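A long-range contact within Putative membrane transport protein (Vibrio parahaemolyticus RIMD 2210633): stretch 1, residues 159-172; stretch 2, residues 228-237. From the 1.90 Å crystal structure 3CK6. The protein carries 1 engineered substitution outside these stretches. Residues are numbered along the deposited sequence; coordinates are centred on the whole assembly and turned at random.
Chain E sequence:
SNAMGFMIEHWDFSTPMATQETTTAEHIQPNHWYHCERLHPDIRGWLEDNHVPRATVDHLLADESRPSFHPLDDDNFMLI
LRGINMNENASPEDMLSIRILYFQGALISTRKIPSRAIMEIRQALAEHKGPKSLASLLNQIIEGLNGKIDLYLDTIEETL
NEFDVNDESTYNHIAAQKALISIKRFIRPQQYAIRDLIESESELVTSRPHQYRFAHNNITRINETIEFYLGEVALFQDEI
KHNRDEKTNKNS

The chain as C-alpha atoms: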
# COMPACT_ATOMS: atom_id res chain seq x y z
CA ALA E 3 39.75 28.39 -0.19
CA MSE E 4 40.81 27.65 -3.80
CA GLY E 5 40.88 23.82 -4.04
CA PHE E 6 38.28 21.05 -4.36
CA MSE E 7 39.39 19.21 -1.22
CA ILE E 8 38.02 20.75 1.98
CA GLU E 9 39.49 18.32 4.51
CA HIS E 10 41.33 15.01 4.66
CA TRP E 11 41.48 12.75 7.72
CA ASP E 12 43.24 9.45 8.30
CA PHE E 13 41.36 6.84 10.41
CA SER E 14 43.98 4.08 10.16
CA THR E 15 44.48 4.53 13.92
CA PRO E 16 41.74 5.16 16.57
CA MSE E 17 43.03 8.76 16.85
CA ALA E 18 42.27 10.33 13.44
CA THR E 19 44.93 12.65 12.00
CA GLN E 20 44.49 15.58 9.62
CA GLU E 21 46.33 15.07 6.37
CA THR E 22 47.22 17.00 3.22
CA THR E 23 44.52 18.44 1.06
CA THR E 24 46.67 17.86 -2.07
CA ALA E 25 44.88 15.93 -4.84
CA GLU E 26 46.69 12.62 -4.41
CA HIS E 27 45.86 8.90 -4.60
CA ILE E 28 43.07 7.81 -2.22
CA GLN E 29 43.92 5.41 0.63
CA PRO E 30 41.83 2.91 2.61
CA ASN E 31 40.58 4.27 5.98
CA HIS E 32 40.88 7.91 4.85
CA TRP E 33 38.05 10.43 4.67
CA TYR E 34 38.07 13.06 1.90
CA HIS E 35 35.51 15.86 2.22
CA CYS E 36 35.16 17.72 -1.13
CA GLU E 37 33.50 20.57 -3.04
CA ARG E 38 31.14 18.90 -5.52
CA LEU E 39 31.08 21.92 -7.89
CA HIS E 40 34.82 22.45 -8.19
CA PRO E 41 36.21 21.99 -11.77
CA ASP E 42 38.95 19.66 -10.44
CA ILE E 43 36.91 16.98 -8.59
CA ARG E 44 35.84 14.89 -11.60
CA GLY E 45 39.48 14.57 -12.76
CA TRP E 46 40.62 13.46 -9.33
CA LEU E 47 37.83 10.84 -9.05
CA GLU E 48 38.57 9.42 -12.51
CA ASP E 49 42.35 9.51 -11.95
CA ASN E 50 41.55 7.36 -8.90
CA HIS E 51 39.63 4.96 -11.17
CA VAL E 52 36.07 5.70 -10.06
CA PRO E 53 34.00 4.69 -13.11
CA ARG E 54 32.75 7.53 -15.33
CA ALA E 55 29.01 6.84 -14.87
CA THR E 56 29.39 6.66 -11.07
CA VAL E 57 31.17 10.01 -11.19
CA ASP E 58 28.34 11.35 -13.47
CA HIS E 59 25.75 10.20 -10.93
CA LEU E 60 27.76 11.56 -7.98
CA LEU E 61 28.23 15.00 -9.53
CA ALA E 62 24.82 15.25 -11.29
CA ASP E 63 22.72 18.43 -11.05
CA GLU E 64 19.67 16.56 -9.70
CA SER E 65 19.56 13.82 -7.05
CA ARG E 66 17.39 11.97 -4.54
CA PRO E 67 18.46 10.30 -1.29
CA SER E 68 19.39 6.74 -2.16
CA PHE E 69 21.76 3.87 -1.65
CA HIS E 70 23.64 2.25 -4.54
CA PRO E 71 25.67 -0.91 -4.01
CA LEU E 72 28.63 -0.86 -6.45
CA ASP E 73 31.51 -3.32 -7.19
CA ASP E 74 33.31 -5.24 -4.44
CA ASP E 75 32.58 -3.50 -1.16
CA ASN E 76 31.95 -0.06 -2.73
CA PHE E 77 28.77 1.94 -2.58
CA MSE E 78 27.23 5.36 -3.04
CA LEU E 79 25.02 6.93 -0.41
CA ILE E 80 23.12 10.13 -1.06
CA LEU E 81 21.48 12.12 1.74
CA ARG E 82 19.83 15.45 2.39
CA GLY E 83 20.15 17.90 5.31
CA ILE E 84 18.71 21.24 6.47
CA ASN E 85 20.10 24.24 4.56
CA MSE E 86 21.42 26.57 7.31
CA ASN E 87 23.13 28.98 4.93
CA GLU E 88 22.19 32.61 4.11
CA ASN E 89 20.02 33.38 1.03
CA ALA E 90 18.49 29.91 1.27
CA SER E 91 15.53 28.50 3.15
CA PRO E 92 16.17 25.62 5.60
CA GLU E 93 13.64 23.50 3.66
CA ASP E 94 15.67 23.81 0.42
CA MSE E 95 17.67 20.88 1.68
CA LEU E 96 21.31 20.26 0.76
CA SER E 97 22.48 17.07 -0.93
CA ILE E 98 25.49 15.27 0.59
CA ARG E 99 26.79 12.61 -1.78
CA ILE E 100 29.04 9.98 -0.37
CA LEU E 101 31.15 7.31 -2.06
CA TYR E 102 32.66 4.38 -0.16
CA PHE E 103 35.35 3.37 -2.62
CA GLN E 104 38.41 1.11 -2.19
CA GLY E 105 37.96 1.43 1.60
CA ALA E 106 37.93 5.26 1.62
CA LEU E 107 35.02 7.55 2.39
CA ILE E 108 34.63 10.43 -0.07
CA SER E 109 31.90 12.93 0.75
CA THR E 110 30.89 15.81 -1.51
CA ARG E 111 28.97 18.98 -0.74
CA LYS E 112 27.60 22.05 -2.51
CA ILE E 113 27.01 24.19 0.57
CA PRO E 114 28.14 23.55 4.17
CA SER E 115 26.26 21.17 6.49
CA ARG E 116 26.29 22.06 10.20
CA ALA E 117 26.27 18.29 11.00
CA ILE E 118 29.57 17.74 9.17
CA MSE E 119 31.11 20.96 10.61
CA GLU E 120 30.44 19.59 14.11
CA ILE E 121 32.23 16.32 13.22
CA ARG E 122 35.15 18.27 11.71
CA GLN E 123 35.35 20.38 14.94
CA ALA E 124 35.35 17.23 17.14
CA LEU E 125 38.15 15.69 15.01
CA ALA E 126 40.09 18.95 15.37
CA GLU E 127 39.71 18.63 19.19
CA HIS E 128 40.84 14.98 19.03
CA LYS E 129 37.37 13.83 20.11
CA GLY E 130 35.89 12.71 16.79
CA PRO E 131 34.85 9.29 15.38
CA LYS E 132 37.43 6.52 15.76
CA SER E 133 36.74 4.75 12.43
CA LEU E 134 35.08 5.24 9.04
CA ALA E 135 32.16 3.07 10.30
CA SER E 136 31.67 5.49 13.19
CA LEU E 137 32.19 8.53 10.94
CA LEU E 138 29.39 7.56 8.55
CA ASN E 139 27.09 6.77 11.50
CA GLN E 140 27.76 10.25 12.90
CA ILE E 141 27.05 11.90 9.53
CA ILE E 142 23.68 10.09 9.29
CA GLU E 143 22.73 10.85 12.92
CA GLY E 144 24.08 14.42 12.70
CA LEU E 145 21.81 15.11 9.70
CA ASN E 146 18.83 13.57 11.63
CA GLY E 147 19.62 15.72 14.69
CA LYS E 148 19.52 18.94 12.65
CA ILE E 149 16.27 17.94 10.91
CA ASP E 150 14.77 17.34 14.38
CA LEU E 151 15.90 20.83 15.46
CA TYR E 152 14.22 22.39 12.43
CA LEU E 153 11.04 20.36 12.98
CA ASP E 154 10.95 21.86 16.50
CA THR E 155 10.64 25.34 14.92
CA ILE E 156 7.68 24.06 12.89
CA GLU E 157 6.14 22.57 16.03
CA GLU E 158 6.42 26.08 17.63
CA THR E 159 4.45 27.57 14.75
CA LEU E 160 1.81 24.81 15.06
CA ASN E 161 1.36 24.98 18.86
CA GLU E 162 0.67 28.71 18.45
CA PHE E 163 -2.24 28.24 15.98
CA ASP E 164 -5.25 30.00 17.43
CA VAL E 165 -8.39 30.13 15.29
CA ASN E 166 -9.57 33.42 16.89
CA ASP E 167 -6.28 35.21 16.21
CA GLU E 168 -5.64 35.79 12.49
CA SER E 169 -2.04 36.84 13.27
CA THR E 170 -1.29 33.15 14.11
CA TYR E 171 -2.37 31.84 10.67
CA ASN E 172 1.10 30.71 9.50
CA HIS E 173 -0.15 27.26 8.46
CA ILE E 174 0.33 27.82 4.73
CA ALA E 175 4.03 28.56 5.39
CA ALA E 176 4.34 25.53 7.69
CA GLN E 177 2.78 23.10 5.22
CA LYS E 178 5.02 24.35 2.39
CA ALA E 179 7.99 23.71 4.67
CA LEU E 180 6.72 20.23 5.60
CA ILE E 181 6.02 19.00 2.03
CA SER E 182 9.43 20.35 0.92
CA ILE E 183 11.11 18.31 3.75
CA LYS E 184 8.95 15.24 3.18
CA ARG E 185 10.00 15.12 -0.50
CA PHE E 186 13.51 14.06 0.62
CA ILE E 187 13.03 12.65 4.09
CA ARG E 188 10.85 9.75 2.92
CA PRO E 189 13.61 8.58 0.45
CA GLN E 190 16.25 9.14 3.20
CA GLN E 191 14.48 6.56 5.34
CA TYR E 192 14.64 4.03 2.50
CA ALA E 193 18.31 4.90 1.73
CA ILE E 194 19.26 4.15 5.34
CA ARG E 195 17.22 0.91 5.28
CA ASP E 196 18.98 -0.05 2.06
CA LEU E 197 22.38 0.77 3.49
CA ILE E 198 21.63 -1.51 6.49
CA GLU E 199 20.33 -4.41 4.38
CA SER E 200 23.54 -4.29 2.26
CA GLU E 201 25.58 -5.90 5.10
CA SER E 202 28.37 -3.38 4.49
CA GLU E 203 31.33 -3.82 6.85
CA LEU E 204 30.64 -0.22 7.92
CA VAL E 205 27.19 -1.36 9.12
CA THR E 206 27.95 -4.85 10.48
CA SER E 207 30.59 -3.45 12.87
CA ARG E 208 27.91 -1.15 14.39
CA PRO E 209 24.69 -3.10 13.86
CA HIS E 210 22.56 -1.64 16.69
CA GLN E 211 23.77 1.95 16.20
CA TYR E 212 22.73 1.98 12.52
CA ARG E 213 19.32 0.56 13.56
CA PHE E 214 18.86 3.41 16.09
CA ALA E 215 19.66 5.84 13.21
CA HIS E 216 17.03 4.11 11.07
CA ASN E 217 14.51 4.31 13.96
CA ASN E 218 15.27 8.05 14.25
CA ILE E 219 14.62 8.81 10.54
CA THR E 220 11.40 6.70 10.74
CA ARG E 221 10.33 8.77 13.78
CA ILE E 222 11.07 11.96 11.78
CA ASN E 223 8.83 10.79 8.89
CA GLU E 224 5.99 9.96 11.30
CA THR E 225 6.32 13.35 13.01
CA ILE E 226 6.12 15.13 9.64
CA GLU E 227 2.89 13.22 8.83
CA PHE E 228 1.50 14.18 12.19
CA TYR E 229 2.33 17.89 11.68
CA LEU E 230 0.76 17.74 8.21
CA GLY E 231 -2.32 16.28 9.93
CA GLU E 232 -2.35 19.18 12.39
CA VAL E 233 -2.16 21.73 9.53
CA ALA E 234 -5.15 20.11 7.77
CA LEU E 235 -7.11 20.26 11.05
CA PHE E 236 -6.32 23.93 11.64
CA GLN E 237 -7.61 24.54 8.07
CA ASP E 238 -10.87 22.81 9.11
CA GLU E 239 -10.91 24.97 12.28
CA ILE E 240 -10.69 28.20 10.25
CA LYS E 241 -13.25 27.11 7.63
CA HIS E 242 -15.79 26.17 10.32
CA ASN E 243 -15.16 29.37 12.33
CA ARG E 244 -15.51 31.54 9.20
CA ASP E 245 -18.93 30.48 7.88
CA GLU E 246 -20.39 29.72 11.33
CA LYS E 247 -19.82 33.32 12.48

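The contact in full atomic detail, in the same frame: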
# COMPACT_ATOMS: atom_id res chain seq x y z
N THR E 159 5.43 26.91 15.59
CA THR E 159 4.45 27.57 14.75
C THR E 159 3.08 26.93 14.98
O THR E 159 2.10 27.64 15.24
CB THR E 159 4.86 27.48 13.25
OG1 THR E 159 6.09 28.19 13.07
CG2 THR E 159 3.80 28.08 12.32
N LEU E 160 3.04 25.60 14.93
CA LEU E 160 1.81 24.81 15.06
C LEU E 160 1.13 24.99 16.42
O LEU E 160 -0.07 25.28 16.48
CB LEU E 160 2.09 23.32 14.77
CG LEU E 160 1.93 22.78 13.34
CD1 LEU E 160 2.49 23.73 12.29
CD2 LEU E 160 2.55 21.40 13.18
N ASN E 161 1.90 24.83 17.50
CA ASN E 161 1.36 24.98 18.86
C ASN E 161 0.75 26.36 19.10
O ASN E 161 -0.09 26.51 20.00
CB ASN E 161 2.44 24.70 19.92
CG ASN E 161 2.85 23.22 19.99
OD1 ASN E 161 2.21 22.34 19.40
ND2 ASN E 161 3.91 22.95 20.74
N GLU E 162 1.15 27.34 18.30
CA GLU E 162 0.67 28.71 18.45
C GLU E 162 -0.55 29.04 17.57
O GLU E 162 -1.07 30.16 17.64
CB GLU E 162 1.81 29.71 18.26
CG GLU E 162 2.85 29.65 19.39
CD GLU E 162 4.04 30.59 19.21
OE1 GLU E 162 4.52 31.12 20.24
OE2 GLU E 162 4.49 30.80 18.06
N PHE E 163 -1.00 28.08 16.76
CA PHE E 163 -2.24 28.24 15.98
C PHE E 163 -3.39 28.52 16.92
O PHE E 163 -3.65 27.75 17.85
CB PHE E 163 -2.60 26.99 15.16
CG PHE E 163 -1.71 26.74 13.97
CD1 PHE E 163 -0.97 27.77 13.38
CD2 PHE E 163 -1.64 25.45 13.40
CE1 PHE E 163 -0.16 27.52 12.27
CE2 PHE E 163 -0.83 25.20 12.30
CZ PHE E 163 -0.08 26.23 11.73
N ASP E 164 -4.06 29.64 16.67
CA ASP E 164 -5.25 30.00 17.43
C ASP E 164 -6.26 30.56 16.44
O ASP E 164 -6.02 31.59 15.80
CB ASP E 164 -4.89 31.02 18.52
CG ASP E 164 -6.09 31.45 19.33
OD1 ASP E 164 -6.55 30.66 20.19
OD2 ASP E 164 -6.57 32.58 19.10
N VAL E 165 -7.38 29.85 16.31
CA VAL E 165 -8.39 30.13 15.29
C VAL E 165 -9.03 31.53 15.43
O VAL E 165 -9.52 32.10 14.44
CB VAL E 165 -9.46 28.98 15.25
CG1 VAL E 165 -10.29 28.93 16.54
CG2 VAL E 165 -10.35 29.10 14.02
N ASN E 166 -8.98 32.10 16.63
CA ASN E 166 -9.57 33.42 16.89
C ASN E 166 -8.57 34.57 16.75
O ASN E 166 -8.90 35.73 17.00
CB ASN E 166 -10.24 33.42 18.25
CG ASN E 166 -11.47 32.54 18.29
OD1 ASN E 166 -12.52 32.91 17.76
ND2 ASN E 166 -11.34 31.37 18.90
N ASP E 167 -7.35 34.23 16.34
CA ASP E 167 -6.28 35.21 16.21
C ASP E 167 -5.63 35.05 14.84
O ASP E 167 -4.73 34.23 14.66
CB ASP E 167 -5.26 35.01 17.33
CG ASP E 167 -4.22 36.11 17.40
OD1 ASP E 167 -4.15 36.96 16.48
OD2 ASP E 167 -3.47 36.12 18.39
N GLU E 168 -6.10 35.85 13.88
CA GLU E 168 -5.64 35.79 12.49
C GLU E 168 -4.12 35.97 12.31
O GLU E 168 -3.54 35.48 11.34
CB GLU E 168 -6.42 36.78 11.62
CG GLU E 168 -7.90 36.41 11.50
CD GLU E 168 -8.72 37.47 10.80
OE1 GLU E 168 -8.45 37.74 9.61
OE2 GLU E 168 -9.64 38.02 11.44
N SER E 169 -3.49 36.66 13.27
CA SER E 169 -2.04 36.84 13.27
C SER E 169 -1.26 35.52 13.43
O SER E 169 -0.08 35.47 13.11
CB SER E 169 -1.62 37.83 14.37
OG SER E 169 -1.57 37.21 15.65
N THR E 170 -1.93 34.46 13.91
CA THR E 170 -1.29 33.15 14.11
C THR E 170 -1.41 32.19 12.90
O THR E 170 -0.94 31.05 12.96
CB THR E 170 -1.79 32.42 15.41
OG1 THR E 170 -3.07 31.83 15.19
CG2 THR E 170 -1.85 33.38 16.60
N TYR E 171 -2.02 32.67 11.82
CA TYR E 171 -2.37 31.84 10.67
C TYR E 171 -1.16 31.59 9.75
O TYR E 171 -1.20 31.94 8.57
CB TYR E 171 -3.49 32.50 9.86
CG TYR E 171 -4.89 32.46 10.45
CD1 TYR E 171 -5.12 32.18 11.80
CD2 TYR E 171 -6.00 32.74 9.65
CE1 TYR E 171 -6.42 32.16 12.33
CE2 TYR E 171 -7.29 32.72 10.16
CZ TYR E 171 -7.50 32.43 11.50
OH TYR E 171 -8.79 32.42 11.98
N ASN E 172 -0.11 30.97 10.28
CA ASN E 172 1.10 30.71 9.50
C ASN E 172 1.15 29.28 8.96
O ASN E 172 2.23 28.75 8.68
CB ASN E 172 2.35 31.01 10.33
CG ASN E 172 2.35 32.40 10.92
OD1 ASN E 172 2.24 33.39 10.20
ND2 ASN E 172 2.44 32.47 12.24
N PHE E 228 2.33 13.67 11.12
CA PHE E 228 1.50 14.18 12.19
C PHE E 228 1.33 15.69 12.06
O PHE E 228 0.21 16.20 12.17
CB PHE E 228 2.08 13.83 13.56
CG PHE E 228 1.39 14.53 14.69
CD1 PHE E 228 0.04 14.28 14.96
CD2 PHE E 228 2.09 15.43 15.48
CE1 PHE E 228 -0.61 14.93 16.01
CE2 PHE E 228 1.46 16.08 16.53
CZ PHE E 228 0.10 15.85 16.79
N TYR E 229 2.43 16.41 11.83
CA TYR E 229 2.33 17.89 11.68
C TYR E 229 1.47 18.27 10.48
O TYR E 229 0.72 19.23 10.55
CB TYR E 229 3.70 18.55 11.57
CG TYR E 229 4.53 18.50 12.85
CD1 TYR E 229 3.94 18.30 14.10
CD2 TYR E 229 5.90 18.69 12.79
CE1 TYR E 229 4.70 18.27 15.27
CE2 TYR E 229 6.68 18.66 13.95
CZ TYR E 229 6.08 18.45 15.18
OH TYR E 229 6.88 18.42 16.30
N LEU E 230 1.60 17.52 9.39
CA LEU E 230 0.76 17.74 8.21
C LEU E 230 -0.71 17.51 8.55
O LEU E 230 -1.58 18.20 8.05
CB LEU E 230 1.19 16.86 7.06
CG LEU E 230 2.40 17.26 6.23
CD1 LEU E 230 2.79 16.06 5.39
CD2 LEU E 230 2.03 18.45 5.35
N GLY E 231 -0.97 16.54 9.44
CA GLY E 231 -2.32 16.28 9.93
C GLY E 231 -2.86 17.41 10.79
O GLY E 231 -4.04 17.75 10.70
N GLU E 232 -2.00 17.99 11.63
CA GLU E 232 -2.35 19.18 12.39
C GLU E 232 -2.62 20.43 11.53
O GLU E 232 -3.43 21.26 11.90
CB GLU E 232 -1.26 19.51 13.38
CG GLU E 232 -1.19 18.56 14.55
CD GLU E 232 -0.34 19.12 15.66
OE1 GLU E 232 -0.91 19.61 16.65
OE2 GLU E 232 0.91 19.08 15.53
N VAL E 233 -1.91 20.57 10.41
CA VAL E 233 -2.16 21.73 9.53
C VAL E 233 -3.53 21.62 8.86
O VAL E 233 -4.28 22.60 8.80
CB VAL E 233 -1.05 21.93 8.47
CG1 VAL E 233 -1.41 23.09 7.55
CG2 VAL E 233 0.29 22.21 9.14
N ALA E 234 -3.83 20.43 8.35
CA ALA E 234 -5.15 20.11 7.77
C ALA E 234 -6.31 20.37 8.75
O ALA E 234 -7.37 20.88 8.36
CB ALA E 234 -5.18 18.67 7.25
N LEU E 235 -6.09 20.04 10.03
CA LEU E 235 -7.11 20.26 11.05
C LEU E 235 -7.30 21.74 11.37
O LEU E 235 -8.43 22.18 11.58
CB LEU E 235 -6.82 19.46 12.33
CG LEU E 235 -7.76 19.59 13.55
CD1 LEU E 235 -9.23 19.41 13.21
CD2 LEU E 235 -7.35 18.54 14.56
N PHE E 236 -6.21 22.49 11.42
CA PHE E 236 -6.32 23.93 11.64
C PHE E 236 -7.04 24.61 10.47
O PHE E 236 -7.77 25.58 10.68
CB PHE E 236 -4.98 24.59 11.94
CG PHE E 236 -5.10 26.02 12.39
CD1 PHE E 236 -5.87 26.35 13.52
CD2 PHE E 236 -4.46 27.05 11.70
CE1 PHE E 236 -6.00 27.68 13.93
CE2 PHE E 236 -4.58 28.39 12.11
CZ PHE E 236 -5.35 28.70 13.23
N GLN E 237 -6.86 24.09 9.25
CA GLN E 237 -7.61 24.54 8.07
C GLN E 237 -9.11 24.28 8.21
O GLN E 237 -9.94 25.13 7.83
CB GLN E 237 -7.04 23.92 6.79
CG GLN E 237 -5.68 24.49 6.41
CD GLN E 237 -5.03 23.81 5.21
OE1 GLN E 237 -4.57 24.48 4.27
NE2 GLN E 237 -5.01 22.48 5.22
O HOH W 1 2.63 20.04 17.37

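What is the main bump in this contact, and what hollow receives it? It is the ring of Phe236, which leaves the helix of the second stretch with its CA-to-CB bond toward the first and has more area covered there than any other residue of the contact. The hollow is the bend the first stretch makes after its helix: Phe163 lies over one face of the ring, while Asp164 and Val165, at the start of the turn, and the side chain of Tyr171 close around its far end. Val165 N meets the ring near its plane, 3.5 Å from Phe236 CE1, and Val165 CB is 3.9 Å from the same CE1 atom.

How do the aromatic rings fit together? The rings of Phe163 and Phe236 form an offset stack, their planes only 7° apart and their centroids 4.4 Å from each other. The offset slides Phe163 CB over the middle of its partner, 3.5 Å from the centroid of the Phe236 ring and almost on the ring normal, so a CH-pi contact joins the stack. Tyr171 meets the same ring quite differently: the planes stand at 85°, and the edge of Phe236 is directed toward the face of Tyr171 in an offset edge-to-face pair, with Tyr171 CE1 3.7 Å from Phe236 CZ.

What holds the hollow in shape? The loop is tied to itself by hydrogen bonds. Asp164 N donates to Thr170 OG1 at 2.8 Å, drawing the start of the turn to the 3-10 segment, and Tyr171 OH donates to Val165 O at 2.6 Å, linking the tyrosine to the turn. A backbone bond from Asp167 N to Asp164 O, 3.0 Å, closes the type I turn. These bonds all lie within the first stretch; no direct hydrogen bond crosses to the second, so the direct fit rests on packing.

How does the fit continue beyond the Phe236 ring? Here the bump comes from the other side. Leu160 points its CA-to-CB bond toward the second helix and settles among Tyr229, Glu232 and Val233, side chains from successive turns of that helix. Its CD2 approaches Tyr229 CB to 3.5 Å, and its CD1 lies 4.1 Å from Val233 CG2. That valine methyl also reaches the edge of the Phe163 ring, 4.5 Å from Phe163 CE2, and so joins the two parts of the packing. At the polar margin, one water bridges the stretches, donating to Asn161 OD1 at 3.1 Å and to Glu232 OE2 at 2.7 Å.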